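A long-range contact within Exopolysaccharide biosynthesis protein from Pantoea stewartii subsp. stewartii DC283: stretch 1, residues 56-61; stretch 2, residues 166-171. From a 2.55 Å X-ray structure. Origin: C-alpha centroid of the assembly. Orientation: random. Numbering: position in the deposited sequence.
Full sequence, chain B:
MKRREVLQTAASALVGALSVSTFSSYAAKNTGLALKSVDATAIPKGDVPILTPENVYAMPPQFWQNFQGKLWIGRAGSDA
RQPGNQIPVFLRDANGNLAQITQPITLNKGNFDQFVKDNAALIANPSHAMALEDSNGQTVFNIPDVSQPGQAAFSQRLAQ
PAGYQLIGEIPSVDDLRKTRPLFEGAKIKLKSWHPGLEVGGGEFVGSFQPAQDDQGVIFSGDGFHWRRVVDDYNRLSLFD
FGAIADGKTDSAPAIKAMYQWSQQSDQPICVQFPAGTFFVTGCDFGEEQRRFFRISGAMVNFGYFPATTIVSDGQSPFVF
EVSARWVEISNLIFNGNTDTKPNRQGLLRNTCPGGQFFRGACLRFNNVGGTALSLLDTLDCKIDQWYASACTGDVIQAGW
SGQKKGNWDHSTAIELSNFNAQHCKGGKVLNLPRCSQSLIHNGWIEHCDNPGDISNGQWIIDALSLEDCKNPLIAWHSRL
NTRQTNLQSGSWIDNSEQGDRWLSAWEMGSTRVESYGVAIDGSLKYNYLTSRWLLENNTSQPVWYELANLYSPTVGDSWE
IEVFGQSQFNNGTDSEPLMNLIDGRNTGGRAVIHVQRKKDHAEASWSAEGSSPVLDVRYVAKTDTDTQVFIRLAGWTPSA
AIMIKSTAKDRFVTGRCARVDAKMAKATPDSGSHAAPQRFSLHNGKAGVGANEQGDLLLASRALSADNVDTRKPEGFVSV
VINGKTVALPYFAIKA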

# COMPACT_ATOMS: atom_id res chain seq x y z
N VAL B 56 35.43 -45.20 -15.70
CA VAL B 56 36.28 -45.69 -14.57
C VAL B 56 36.36 -44.59 -13.51
O VAL B 56 36.15 -44.90 -12.32
N TYR B 57 36.66 -43.35 -13.93
CA TYR B 57 36.70 -42.14 -13.07
C TYR B 57 35.32 -41.90 -12.43
O TYR B 57 35.28 -41.40 -11.29
N ALA B 58 34.24 -42.26 -13.14
CA ALA B 58 32.84 -42.02 -12.72
C ALA B 58 32.40 -43.01 -11.64
O ALA B 58 31.40 -42.72 -10.97
N MET B 59 33.11 -44.14 -11.46
CA MET B 59 32.80 -45.14 -10.40
C MET B 59 33.23 -44.57 -9.06
O MET B 59 34.08 -43.67 -9.01
N PRO B 60 32.68 -45.05 -7.92
CA PRO B 60 33.20 -44.68 -6.60
C PRO B 60 34.66 -45.11 -6.44
O PRO B 60 35.03 -46.18 -6.92
N PRO B 61 35.52 -44.31 -5.78
CA PRO B 61 36.95 -44.64 -5.66
C PRO B 61 37.22 -46.03 -5.04
O PRO B 61 38.22 -46.63 -5.40
N LEU B 166 27.91 -48.89 -8.45
CA LEU B 166 26.71 -48.20 -7.91
C LEU B 166 26.68 -46.76 -8.44
O LEU B 166 26.96 -46.58 -9.64
N ILE B 167 26.37 -45.77 -7.59
CA ILE B 167 26.21 -44.34 -7.97
C ILE B 167 27.58 -43.66 -7.83
O ILE B 167 28.13 -43.67 -6.72
N GLY B 168 28.09 -43.08 -8.93
CA GLY B 168 29.41 -42.43 -8.99
C GLY B 168 29.32 -40.93 -8.82
O GLY B 168 28.19 -40.40 -8.73
N GLU B 169 30.47 -40.25 -8.78
CA GLU B 169 30.59 -38.78 -8.66
C GLU B 169 31.43 -38.24 -9.83
O GLU B 169 32.39 -38.93 -10.23
N ILE B 170 31.07 -37.06 -10.34
CA ILE B 170 31.73 -36.38 -11.49
C ILE B 170 32.01 -34.93 -11.10
O ILE B 170 31.13 -34.25 -10.58
N PRO B 171 33.25 -34.42 -11.31
CA PRO B 171 33.63 -33.11 -10.80
C PRO B 171 33.05 -31.89 -11.53
O PRO B 171 32.83 -30.89 -10.86

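Packing of residues 56-61, which run from a helix through a loop to the start of the next helix, against residues 166-171, which include a short strand, more than a hundred residues away in the same chain. The contact is small, burying 221 Å² over both sides, and much of it is made by backbone. Met 59 and Gly 168 bring their CA atoms to 4.6 Å. Gly 168 allows this approach because it has no side chain: a CB there would point toward the first stretch and fall 1.5 Å from Ala 58 O. Even without one, Gly 168 CA lies 2.8 Å from Ala 58 O, too close in the model to carry much interpretation. Ala 58 O also lies 3.4 Å from Glu 169 N. Ala 58 directs its CA-CB bond sideways, and its methyl meets Ile 170, with CB 4.4 Å from CG1. Ile 170 also starts sideways, but its end comes nearer; chi1 is m (-61°) and chi2 t (-174°), an extended CG1-CD1 arm, both atoms of which lie 4.4 Å from Ala 58 CB. Pro 60 supplies the other main side-chain surface: its ring, puckered C-gamma exo, sets CG 3.6 Å from Ile 167 O and CD 4.3 Å from Gly 168 CA. Met 59 points away from the second stretch in an m, t, m conformation (-46°, -175°, -61°), so its contribution is chiefly backbone, and its N donates a hydrogen bond to Val 56 O (3.2 Å) within the first stretch. Ile 167 likewise points away, with chi1 m (-45°) and chi2 between wells at 104°, and meets Pro 60 through its carbonyl. At the margin, Tyr 57 (chi1 m, -73°) leads its ring away from the second stretch, while Glu 169 (chi1 t, -166°; chi2 t, 162°) keeps its side chain at least 5.7 Å from the first stretch; no salt bridge links the stretches.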

# COMPACT_ATOMS: atom_id res chain seq x y z
CB VAL B 56 37.69 -46.10 -15.06
CG1 VAL B 56 38.57 -46.58 -13.91
CG2 VAL B 56 37.62 -47.16 -16.15
CB TYR B 57 37.12 -40.91 -13.88
CG TYR B 57 38.58 -40.86 -14.27
CD1 TYR B 57 39.57 -40.69 -13.32
CD2 TYR B 57 38.96 -40.97 -15.60
CE1 TYR B 57 40.91 -40.63 -13.67
CE2 TYR B 57 40.30 -40.91 -15.97
CZ TYR B 57 41.28 -40.74 -15.00
OH TYR B 57 42.59 -40.69 -15.36
CB ALA B 58 31.92 -42.09 -13.92
CB MET B 59 33.54 -46.47 -10.62
CG MET B 59 33.47 -47.00 -12.04
SD MET B 59 34.24 -48.63 -12.24
CE MET B 59 35.93 -48.28 -11.76
CB PRO B 60 32.30 -45.44 -5.60
CG PRO B 60 31.06 -45.80 -6.40
CD PRO B 60 31.52 -45.96 -7.83
CB PRO B 61 37.51 -43.55 -4.73
CG PRO B 61 36.55 -42.39 -4.91
CD PRO B 61 35.20 -43.02 -5.14
CB LEU B 166 26.73 -48.25 -6.37
CG LEU B 166 26.91 -49.63 -5.73
CD1 LEU B 166 26.71 -49.54 -4.23
CD2 LEU B 166 25.97 -50.66 -6.34
CB ILE B 167 25.14 -43.63 -7.10
CG1 ILE B 167 23.87 -44.48 -6.94
CG2 ILE B 167 24.83 -42.25 -7.66
CD1 ILE B 167 23.74 -45.15 -5.60
CB GLU B 169 31.21 -38.39 -7.31
CG GLU B 169 31.06 -36.92 -6.98
CD GLU B 169 31.25 -36.56 -5.52
OE1 GLU B 169 30.47 -35.72 -5.02
OE2 GLU B 169 32.16 -37.11 -4.88
CB ILE B 170 30.85 -36.51 -12.76
CG1 ILE B 170 30.64 -37.98 -13.14
CG2 ILE B 170 31.42 -35.69 -13.91
CD1 ILE B 170 29.91 -38.21 -14.44
CB PRO B 171 35.17 -33.12 -10.92
CG PRO B 171 35.46 -34.08 -12.05
CD PRO B 171 34.35 -35.11 -12.01